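Local coordinates for protein glutamine synthetase (Streptomyces coelicolor, PDB 4BAX) that belongs to the glutamine synthetase family, oligomeric enzymes that combine an N-terminal beta-grasp domain with a larger catalytic domain, at residues T3-Y8 against T24-A29; Q115-F120 against V213-D218; A296-P301 against I312-P317. All blocks are in the same frame, centred on the assembly; numbering follows the deposited sequence.

Followed from the N terminus, the three contacts come in series: each closes its own loop before the next opens, and none nests or crosses. Interaction 1 closes a short beta hairpin at what is, within this chain, the edge of the beta-grasp sheet. Interaction 2 spans 92 intervening residues, including helices 152-164 and 190-210, and brings strand 214-216 back to strand 110-121 in the catalytic domain. Interaction 3 closes a ten-residue connection containing helix 302-307. Interactions 2 and 3 reach the same large sheet through strand 231-236, with centres about 22 Å apart, whereas interactions 1 and 3 lie on opposite sides of the chain's centre. Interactions 1 and 2 both touch a second subunit.

Interaction 1 (T3-Y8 against T24-A29); sequences TFKAEY and TKIITA
Residues 3-8 and 24-29 form a beta hairpin in the beta-grasp domain, their N-to-C directions 151° apart. The backbone component is two antiparallel hydrogen-bonded pairs, each closed by two bonds. Phe4 N gives to Ile27 O at 2.9 Å and Phe4 O receives Ile27 N in return; Ala6 and Lys25 repeat the exchange, Lys25 N reaching Ala6 O at 2.8 Å.

The polar component gathers around Glu7 and Thr24, a non-hydrogen-bonded pair. Glu7 CG is anti to the backbone N (chi1 -168°), and a bend at chi2 carries the carboxylate across the strand gap, where Thr24 OG1 donates to the syn lone pair of Glu7 OE1 at 2.7 Å. A water bridges the two side chains, donating to Thr24 OG1 at 2.8 Å and to Glu7 OE2. Arg70 adds a salt bridge to Glu7 OE1 and a hydrogen bond to Thr24 OG1.

The apolar component divides between the sheet faces. Phe4 and Ile27 stand side by side, and Ile27 CB sits over one face of the Phe4 ring, 4.2 Å from its centroid and displaced toward the rim, in a CH-pi contact. Farther along this face, Ile27 CD1 meets Ala6 CB. On the face of Glu7 and Thr24, Lys5 CG lies alongside Ile26 CD1 at 3.6 Å, while bends at chi3 and chi4 carry Lys5 NZ to a salt bridge with Glu160 of the second subunit.

The chemistry is partly sided: mainly apolar packing on the Phe4 and Ile27 face, where Lys25 makes a cation-pi contact with Trp40, and on the Glu7 face the Glu7-Thr24-Arg70 cluster and the subunit contacts. Arg70 probably helps keep the Glu7 carboxylate ionised, and Thr24 pairs with a strand of the second subunit, carrying the sheet across the interface.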
loop_
_atom_site.group_PDB
_atom_site.type_symbol
_atom_site.label_atom_id
_atom_site.label_comp_id
_atom_site.label_asym_id
_atom_site.label_seq_id
_atom_site.Cartn_x
_atom_site.Cartn_y
_atom_site.Cartn_z
ATOM N N THR A 3 -29.553 -0.829 -39.008
ATOM C CA THR A 3 -28.307 -1.499 -38.723
ATOM C C THR A 3 -28.388 -2.041 -37.312
ATOM O O THR A 3 -28.875 -1.358 -36.406
ATOM C CB THR A 3 -27.131 -0.524 -38.852
ATOM O OG1 THR A 3 -26.801 -0.380 -40.239
ATOM C CG2 THR A 3 -25.916 -1.053 -38.138
ATOM N N PHE A 4 -27.971 -3.284 -37.134
ATOM C CA PHE A 4 -27.930 -3.883 -35.815
ATOM C C PHE A 4 -26.719 -4.798 -35.668
ATOM O O PHE A 4 -26.111 -5.220 -36.657
ATOM C CB PHE A 4 -29.229 -4.608 -35.492
ATOM C CG PHE A 4 -29.446 -5.833 -36.313
ATOM C CD1 PHE A 4 -30.028 -5.735 -37.571
ATOM C CD2 PHE A 4 -29.095 -7.085 -35.830
ATOM C CE1 PHE A 4 -30.243 -6.865 -38.339
ATOM C CE2 PHE A 4 -29.308 -8.217 -36.598
ATOM C CZ PHE A 4 -29.884 -8.105 -37.855
ATOM N N LYS A 5 -26.358 -5.072 -34.422
ATOM C CA LYS A 5 -25.212 -5.903 -34.115
ATOM C C LYS A 5 -25.639 -7.349 -33.898
ATOM O O LYS A 5 -26.653 -7.620 -33.231
ATOM C CB LYS A 5 -24.513 -5.365 -32.882
ATOM C CG LYS A 5 -23.873 -4.000 -33.111
ATOM C CD LYS A 5 -23.114 -3.570 -31.869
ATOM C CE LYS A 5 -23.916 -2.655 -30.994
ATOM N NZ LYS A 5 -23.557 -1.265 -31.333
ATOM N N ALA A 6 -24.877 -8.266 -34.486
ATOM C CA ALA A 6 -25.087 -9.698 -34.305
ATOM C C ALA A 6 -23.814 -10.344 -33.758
ATOM O O ALA A 6 -22.741 -10.261 -34.368
ATOM C CB ALA A 6 -25.484 -10.343 -35.619
ATOM N N GLU A 7 -23.932 -10.989 -32.600
ATOM C CA GLU A 7 -22.781 -11.668 -32.008
ATOM C C GLU A 7 -22.783 -13.145 -32.368
ATOM O O GLU A 7 -23.615 -13.921 -31.879
ATOM C CB GLU A 7 -22.787 -11.508 -30.490
ATOM C CG GLU A 7 -21.474 -11.924 -29.803
ATOM C CD GLU A 7 -20.328 -10.923 -29.972
ATOM O OE1 GLU A 7 -20.532 -9.841 -30.563
ATOM O OE2 GLU A 7 -19.199 -11.235 -29.540
ATOM N N TYR A 8 -21.826 -13.525 -33.212
ATOM C CA TYR A 8 -21.728 -14.897 -33.681
ATOM C C TYR A 8 -20.886 -15.678 -32.697
ATOM O O TYR A 8 -19.734 -15.330 -32.438
ATOM C CB TYR A 8 -21.104 -14.961 -35.067
ATOM C CG TYR A 8 -22.068 -14.715 -36.207
ATOM C CD1 TYR A 8 -22.912 -13.604 -36.210
ATOM C CD2 TYR A 8 -22.117 -15.568 -37.302
ATOM C CE1 TYR A 8 -23.780 -13.362 -37.269
ATOM C CE2 TYR A 8 -23.003 -15.332 -38.371
ATOM C CZ TYR A 8 -23.827 -14.229 -38.349
ATOM O OH TYR A 8 -24.697 -13.995 -39.415
ATOM N N THR A 24 -18.294 -10.011 -33.578
ATOM C CA THR A 24 -19.404 -9.133 -33.914
ATOM C C THR A 24 -19.506 -8.844 -35.384
ATOM O O THR A 24 -18.511 -8.474 -36.036
ATOM C CB THR A 24 -19.286 -7.776 -33.184
ATOM O OG1 THR A 24 -19.004 -7.975 -31.790
ATOM C CG2 THR A 24 -20.537 -6.924 -33.396
ATOM N N LYS A 25 -20.725 -8.979 -35.891
ATOM C CA LYS A 25 -21.019 -8.650 -37.270
ATOM C C LYS A 25 -22.017 -7.487 -37.274
ATOM O O LYS A 25 -23.012 -7.491 -36.521
ATOM C CB LYS A 25 -21.627 -9.868 -37.966
ATOM C CG LYS A 25 -21.861 -9.742 -39.461
ATOM C CD LYS A 25 -22.131 -11.143 -40.023
ATOM C CE LYS A 25 -22.129 -11.178 -41.552
ATOM N NZ LYS A 25 -20.781 -11.597 -42.088
ATOM N N ILE A 26 -21.757 -6.493 -38.113
ATOM C CA ILE A 26 -22.671 -5.370 -38.234
ATOM C C ILE A 26 -23.538 -5.585 -39.439
ATOM O O ILE A 26 -23.036 -5.670 -40.557
ATOM C CB ILE A 26 -21.912 -4.049 -38.391
ATOM C CG1 ILE A 26 -20.912 -3.872 -37.229
ATOM C CG2 ILE A 26 -22.895 -2.892 -38.489
ATOM C CD1 ILE A 26 -21.567 -3.729 -35.854
ATOM N N ILE A 27 -24.843 -5.651 -39.227
ATOM C CA ILE A 27 -25.737 -6.009 -40.315
ATOM C C ILE A 27 -26.667 -4.854 -40.643
ATOM O O ILE A 27 -27.272 -4.267 -39.747
ATOM C CB ILE A 27 -26.571 -7.242 -39.932
ATOM C CG1 ILE A 27 -25.632 -8.431 -39.719
ATOM C CG2 ILE A 27 -27.667 -7.529 -40.971
ATOM C CD1 ILE A 27 -26.339 -9.712 -39.440
ATOM N N THR A 28 -26.789 -4.533 -41.926
ATOM C CA THR A 28 -27.682 -3.460 -42.342
ATOM C C THR A 28 -28.700 -4.082 -43.281
ATOM O O THR A 28 -28.550 -4.058 -44.500
ATOM C CB THR A 28 -26.937 -2.331 -43.074
ATOM O OG1 THR A 28 -25.796 -1.922 -42.306
ATOM C CG2 THR A 28 -27.858 -1.131 -43.282
ATOM N N ALA A 29 -29.749 -4.633 -42.695
ATOM C CA ALA A 29 -30.750 -5.340 -43.459
ATOM C C ALA A 29 -32.029 -5.402 -42.626
ATOM O O ALA A 29 -32.061 -4.933 -41.482
ATOM C CB ALA A 29 -30.258 -6.740 -43.792
HETATM O O HOH W 1 -16.997 -9.070 -30.234
#

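Interaction 2 (Q115-F120 against V213-D218); sequences QEYTFF and VSATLD
Gln115 sets out with CG anti to the backbone N (chi1 169°), and a bend at chi2 (78°) folds its amide along its own strand. NE2 thereby reaches Glu116 O at 2.9 Å; the acceptor lies in the amide plane of Gln115, although the donor stands above the carbonyl plane of Glu116. The Gln115 and Leu217 side chains cross at about a right angle, with NE2 of Gln115 3.3 Å from CD2 of Leu217. That methyl also packs on Tyr117 CB at 3.5 Å.

Thr216 divides its branches by its first torsion. With OG1 anti to the backbone N (chi1 -168°), the hydroxyl oxygen accepts from Asp218 N at 3.2 Å in an ST turn, while CG2 takes the crowded position between N and C and comes within 4.0 Å of Phe120 CE1.

The backbones join through two antiparallel hydrogen-bonded pairs, Thr118 with Thr216 and Phe120 with Ser214. Between them Phe119 faces Ala215. Its ring receives Ser214 O at the edge, in plane, 3.3 Å from Phe119 CD1; the same oxygen accepts from Phe120 N at 2.7 Å. One face of the Phe119 ring is met near its rim by Tyr117 CD2.

A water accepts a hydrogen bond from Thr118 OG1 at 2.9 Å and donates to Thr216 O and Asp218 O, tying the turn to the strand; Thr118 OG1 is also bonded to Gln180.

Chemically the sheet presents two faces. Tyr117, Phe119 and Ala215 form a hydrophobic layer facing helices 152-164 and 190-210, whereas the other face mixes the hydroxyls of Thr118, Ser214 and Thr216 with the Phe120 ring. Ser214 OG bonds to Asp147 of the second subunit, so this strand also takes part in the contact with that subunit.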
loop_
_atom_site.group_PDB
_atom_site.type_symbol
_atom_site.label_atom_id
_atom_site.label_comp_id
_atom_site.label_asym_id
_atom_site.label_seq_id
_atom_site.Cartn_x
_atom_site.Cartn_y
_atom_site.Cartn_z
ATOM N N GLN A 115 -26.763 -26.698 -14.035
ATOM C CA GLN A 115 -25.416 -26.336 -14.426
ATOM C C GLN A 115 -24.690 -25.624 -13.322
ATOM O O GLN A 115 -25.062 -24.525 -12.904
ATOM C CB GLN A 115 -25.462 -25.435 -15.660
ATOM C CG GLN A 115 -24.131 -24.772 -15.995
ATOM C CD GLN A 115 -23.124 -25.711 -16.690
ATOM O OE1 GLN A 115 -23.293 -26.102 -17.871
ATOM N NE2 GLN A 115 -22.053 -26.049 -15.967
ATOM N N GLU A 116 -23.631 -26.269 -12.853
ATOM C CA GLU A 116 -22.856 -25.713 -11.768
ATOM C C GLU A 116 -21.595 -25.009 -12.274
ATOM O O GLU A 116 -21.061 -25.334 -13.343
ATOM C CB GLU A 116 -22.499 -26.814 -10.757
ATOM C CG GLU A 116 -23.735 -27.424 -10.073
ATOM C CD GLU A 116 -23.396 -28.517 -9.051
ATOM O OE1 GLU A 116 -22.273 -29.077 -9.112
ATOM O OE2 GLU A 116 -24.252 -28.790 -8.168
ATOM N N TYR A 117 -21.121 -24.049 -11.485
ATOM C CA TYR A 117 -19.901 -23.335 -11.799
ATOM C C TYR A 117 -19.344 -22.718 -10.539
ATOM O O TYR A 117 -20.091 -22.485 -9.585
ATOM C CB TYR A 117 -20.153 -22.261 -12.853
ATOM C CG TYR A 117 -21.212 -21.247 -12.440
ATOM C CD1 TYR A 117 -22.569 -21.530 -12.564
ATOM C CD2 TYR A 117 -20.857 -20.014 -11.920
ATOM C CE1 TYR A 117 -23.530 -20.616 -12.188
ATOM C CE2 TYR A 117 -21.827 -19.094 -11.543
ATOM C CZ TYR A 117 -23.153 -19.399 -11.683
ATOM O OH TYR A 117 -24.098 -18.469 -11.306
ATOM N N THR A 118 -18.058 -22.381 -10.569
ATOM C CA THR A 118 -17.383 -21.777 -9.421
ATOM C C THR A 118 -16.710 -20.470 -9.827
ATOM O O THR A 118 -16.022 -20.423 -10.856
ATOM C CB THR A 118 -16.342 -22.760 -8.809
ATOM O OG1 THR A 118 -16.919 -24.079 -8.714
ATOM C CG2 THR A 118 -15.894 -22.295 -7.421
ATOM N N PHE A 119 -16.910 -19.421 -9.029
ATOM C CA PHE A 119 -16.232 -18.137 -9.261
ATOM C C PHE A 119 -14.773 -18.115 -8.812
ATOM O O PHE A 119 -14.428 -18.618 -7.731
ATOM C CB PHE A 119 -16.975 -16.974 -8.597
ATOM C CG PHE A 119 -18.228 -16.579 -9.303
ATOM C CD1 PHE A 119 -18.230 -16.384 -10.663
ATOM C CD2 PHE A 119 -19.435 -16.444 -8.599
ATOM C CE1 PHE A 119 -19.414 -16.036 -11.321
ATOM C CE2 PHE A 119 -20.615 -16.108 -9.250
ATOM C CZ PHE A 119 -20.603 -15.901 -10.614
ATOM N N PHE A 120 -13.936 -17.450 -9.603
ATOM C CA PHE A 120 -12.532 -17.297 -9.251
ATOM C C PHE A 120 -12.127 -15.847 -9.443
ATOM O O PHE A 120 -12.638 -15.159 -10.330
ATOM C CB PHE A 120 -11.648 -18.195 -10.125
ATOM C CG PHE A 120 -11.365 -19.546 -9.531
ATOM C CD1 PHE A 120 -12.373 -20.504 -9.427
ATOM C CD2 PHE A 120 -10.093 -19.857 -9.046
ATOM C CE1 PHE A 120 -12.114 -21.756 -8.857
ATOM C CE2 PHE A 120 -9.822 -21.118 -8.482
ATOM C CZ PHE A 120 -10.843 -22.065 -8.391
ATOM N N VAL A 213 -14.507 -10.793 -12.512
ATOM C CA VAL A 213 -14.306 -12.118 -11.922
ATOM C C VAL A 213 -14.388 -13.156 -13.010
ATOM O O VAL A 213 -14.771 -12.853 -14.141
ATOM C CB VAL A 213 -15.320 -12.458 -10.779
ATOM C CG1 VAL A 213 -15.374 -11.342 -9.727
ATOM C CG2 VAL A 213 -16.710 -12.753 -11.351
ATOM N N SER A 214 -14.057 -14.386 -12.646
ATOM C CA SER A 214 -14.052 -15.476 -13.595
ATOM C C SER A 214 -14.983 -16.576 -13.129
ATOM O O SER A 214 -15.195 -16.757 -11.919
ATOM C CB SER A 214 -12.646 -16.040 -13.736
ATOM O OG SER A 214 -11.818 -15.130 -14.436
ATOM N N ALA A 215 -15.492 -17.337 -14.095
ATOM C CA ALA A 215 -16.272 -18.520 -13.807
ATOM C C ALA A 215 -15.574 -19.706 -14.456
ATOM O O ALA A 215 -14.974 -19.572 -15.529
ATOM C CB ALA A 215 -17.689 -18.369 -14.346
ATOM N N THR A 216 -15.615 -20.849 -13.777
ATOM C CA THR A 216 -15.034 -22.073 -14.305
ATOM C C THR A 216 -16.008 -23.230 -14.219
ATOM O O THR A 216 -16.811 -23.298 -13.277
ATOM C CB THR A 216 -13.677 -22.423 -13.627
ATOM O OG1 THR A 216 -13.031 -23.463 -14.378
ATOM C CG2 THR A 216 -13.900 -22.926 -12.236
ATOM N N LEU A 217 -15.966 -24.101 -15.226
ATOM C CA LEU A 217 -16.791 -25.302 -15.243
ATOM C C LEU A 217 -15.896 -26.500 -14.913
ATOM O O LEU A 217 -16.270 -27.640 -15.176
ATOM C CB LEU A 217 -17.494 -25.493 -16.587
ATOM C CG LEU A 217 -18.514 -24.420 -16.975
ATOM C CD1 LEU A 217 -19.390 -24.815 -18.224
ATOM C CD2 LEU A 217 -19.376 -24.065 -15.775
ATOM N N ASP A 218 -14.729 -26.222 -14.324
ATOM C CA ASP A 218 -13.827 -27.270 -13.841
ATOM C C ASP A 218 -14.585 -28.095 -12.800
ATOM O O ASP A 218 -15.207 -27.544 -11.900
ATOM C CB ASP A 218 -12.529 -26.674 -13.247
ATOM C CG ASP A 218 -11.514 -26.227 -14.330
ATOM O OD1 ASP A 218 -11.749 -26.505 -15.528
ATOM O OD2 ASP A 218 -10.482 -25.590 -13.992
HETATM O O HOH W 2 -16.283 -25.487 -11.173
#

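Interaction 3 (A296-P301 against I312-P317); sequences ASVRIP and IEDRRP
Arg299 presents one face of its guanidinium to NH1 of Arg315, which stands 3.7 Å above the Arg299 plane and toward its rim, the two guanidinium planes 67° apart. The like charges are bridged by Glu313, whose carboxylate is turned nearly parallel to the Arg299 guanidinium, the planes 11° apart but not in line. Approached obliquely, Glu313 OE1 accepts a weak bond from Arg299 NE at 2.9 Å, completing a salt bridge, and sits at the in-plane edge of Arg315, whose NH1 reaches it at 2.7 Å from above the carboxylate plane. One oxygen thus serves two arginines, probably offsetting their repulsion.

The Arg316 guanidinium meets Asp314 side-on: NE binds the syn lone pair of Asp314 OD1 at 3.1 Å, and NH2 of Arg316 reaches Asp314 OD2 at 3.0 Å. OD1 also accepts from Arg316 N, closing an Asx turn, and OD2 is hydrogen-bonded to Tyr267 OH.

The backbones pair antiparallel. Arg299 N gives to Glu313 O at 2.7 Å, Glu313 N answers Arg299 O, and Arg315 N binds Ser297 O. Val298 CG1 touches Ile312 CB on the face opposite the Arg299-Glu313 pair, shared with Asp314.

In the fold, strand 298-300 lies between strands 289-291 and 312-314, and the latter pairs on with strand 231-236. Ile300 and Ile312 pack against helix 244-253, while Pro301 is the N-cap of helix 302-307.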
loop_
_atom_site.group_PDB
_atom_site.type_symbol
_atom_site.label_atom_id
_atom_site.label_comp_id
_atom_site.label_asym_id
_atom_site.label_seq_id
_atom_site.Cartn_x
_atom_site.Cartn_y
_atom_site.Cartn_z
ATOM N N ALA A 296 -26.011 -42.823 -5.809
ATOM C CA ALA A 296 -26.086 -43.570 -7.068
ATOM C C ALA A 296 -25.610 -42.785 -8.317
ATOM O O ALA A 296 -25.535 -41.555 -8.310
ATOM C CB ALA A 296 -27.506 -44.081 -7.276
ATOM N N SER A 297 -25.265 -43.508 -9.378
ATOM C CA SER A 297 -24.915 -42.867 -10.651
ATOM C C SER A 297 -26.156 -42.132 -11.226
ATOM O O SER A 297 -26.091 -40.982 -11.699
ATOM C CB SER A 297 -24.426 -43.920 -11.662
ATOM O OG SER A 297 -23.207 -44.528 -11.260
ATOM N N VAL A 298 -27.293 -42.807 -11.145
ATOM C CA VAL A 298 -28.548 -42.244 -11.586
ATOM C C VAL A 298 -29.568 -42.311 -10.452
ATOM O O VAL A 298 -29.746 -43.350 -9.810
ATOM C CB VAL A 298 -29.080 -43.006 -12.812
ATOM C CG1 VAL A 298 -30.576 -42.801 -12.993
ATOM C CG2 VAL A 298 -28.297 -42.616 -14.037
ATOM N N ARG A 299 -30.255 -41.201 -10.216
ATOM C CA ARG A 299 -31.249 -41.181 -9.163
ATOM C C ARG A 299 -32.687 -41.113 -9.714
ATOM O O ARG A 299 -32.967 -40.395 -10.686
ATOM C CB ARG A 299 -30.997 -40.010 -8.204
ATOM C CG ARG A 299 -32.140 -39.803 -7.217
ATOM C CD ARG A 299 -31.856 -38.739 -6.188
ATOM N NE ARG A 299 -32.077 -37.400 -6.715
ATOM C CZ ARG A 299 -32.320 -36.338 -5.950
ATOM N NH1 ARG A 299 -32.394 -36.480 -4.627
ATOM N NH2 ARG A 299 -32.508 -35.139 -6.498
ATOM N N ILE A 300 -33.571 -41.892 -9.092
ATOM C CA ILE A 300 -35.009 -41.781 -9.301
ATOM C C ILE A 300 -35.619 -41.031 -8.134
ATOM O O ILE A 300 -35.703 -41.562 -7.020
ATOM C CB ILE A 300 -35.681 -43.170 -9.382
ATOM C CG1 ILE A 300 -35.193 -43.931 -10.620
ATOM C CG2 ILE A 300 -37.200 -43.031 -9.385
ATOM C CD1 ILE A 300 -35.223 -45.421 -10.459
ATOM N N PRO A 301 -36.120 -39.819 -8.404
ATOM C CA PRO A 301 -36.666 -38.959 -7.353
ATOM C C PRO A 301 -37.849 -39.635 -6.678
ATOM O O PRO A 301 -38.550 -40.436 -7.303
ATOM C CB PRO A 301 -37.119 -37.713 -8.123
ATOM C CG PRO A 301 -36.327 -37.731 -9.386
ATOM C CD PRO A 301 -36.212 -39.185 -9.730
ATOM N N ILE A 312 -35.787 -39.429 -14.922
ATOM C CA ILE A 312 -34.670 -39.902 -14.117
ATOM C C ILE A 312 -33.589 -38.831 -14.128
ATOM O O ILE A 312 -33.517 -38.016 -15.056
ATOM C CB ILE A 312 -34.094 -41.259 -14.615
ATOM C CG1 ILE A 312 -33.543 -41.134 -16.034
ATOM C CG2 ILE A 312 -35.140 -42.365 -14.533
ATOM C CD1 ILE A 312 -32.937 -42.429 -16.572
ATOM N N GLU A 313 -32.727 -38.867 -13.118
ATOM C CA GLU A 313 -31.673 -37.883 -12.972
ATOM C C GLU A 313 -30.329 -38.575 -13.069
ATOM O O GLU A 313 -30.004 -39.454 -12.272
ATOM C CB GLU A 313 -31.810 -37.178 -11.622
ATOM C CG GLU A 313 -30.626 -36.288 -11.274
ATOM C CD GLU A 313 -30.697 -35.765 -9.844
ATOM O OE1 GLU A 313 -30.368 -36.536 -8.911
ATOM O OE2 GLU A 313 -31.048 -34.576 -9.659
ATOM N N ASP A 314 -29.553 -38.173 -14.067
ATOM C CA ASP A 314 -28.205 -38.675 -14.224
ATOM C C ASP A 314 -27.249 -37.732 -13.514
ATOM O O ASP A 314 -27.077 -36.578 -13.939
ATOM C CB ASP A 314 -27.852 -38.768 -15.710
ATOM C CG ASP A 314 -26.565 -39.549 -15.963
ATOM O OD1 ASP A 314 -25.773 -39.700 -15.008
ATOM O OD2 ASP A 314 -26.330 -40.007 -17.110
ATOM N N ARG A 315 -26.635 -38.226 -12.434
ATOM C CA ARG A 315 -25.783 -37.390 -11.588
ATOM C C ARG A 315 -24.296 -37.427 -12.002
ATOM O O ARG A 315 -23.470 -36.739 -11.400
ATOM C CB ARG A 315 -25.942 -37.806 -10.122
ATOM C CG ARG A 315 -27.393 -37.816 -9.641
ATOM C CD ARG A 315 -27.525 -38.385 -8.227
ATOM N NE ARG A 315 -26.809 -37.553 -7.263
ATOM C CZ ARG A 315 -27.304 -36.444 -6.706
ATOM N NH1 ARG A 315 -28.545 -36.043 -6.987
ATOM N NH2 ARG A 315 -26.572 -35.743 -5.838
ATOM N N ARG A 316 -23.960 -38.230 -13.006
ATOM C CA ARG A 316 -22.573 -38.361 -13.484
ATOM C C ARG A 316 -21.936 -37.184 -14.286
ATOM O O ARG A 316 -20.739 -36.951 -14.140
ATOM C CB ARG A 316 -22.418 -39.655 -14.270
ATOM C CG ARG A 316 -22.621 -40.898 -13.430
ATOM C CD ARG A 316 -22.630 -42.112 -14.310
ATOM N NE ARG A 316 -23.798 -42.060 -15.185
ATOM C CZ ARG A 316 -23.967 -42.851 -16.240
ATOM N NH1 ARG A 316 -23.046 -43.762 -16.532
ATOM N NH2 ARG A 316 -25.062 -42.744 -16.995
ATOM N N PRO A 317 -22.695 -36.471 -15.138
ATOM C CA PRO A 317 -21.959 -35.499 -15.980
ATOM C C PRO A 317 -21.289 -34.341 -15.215
ATOM O O PRO A 317 -21.828 -33.782 -14.242
ATOM C CB PRO A 317 -23.033 -34.972 -16.953
ATOM C CG PRO A 317 -24.149 -35.989 -16.904
ATOM C CD PRO A 317 -24.130 -36.533 -15.490
#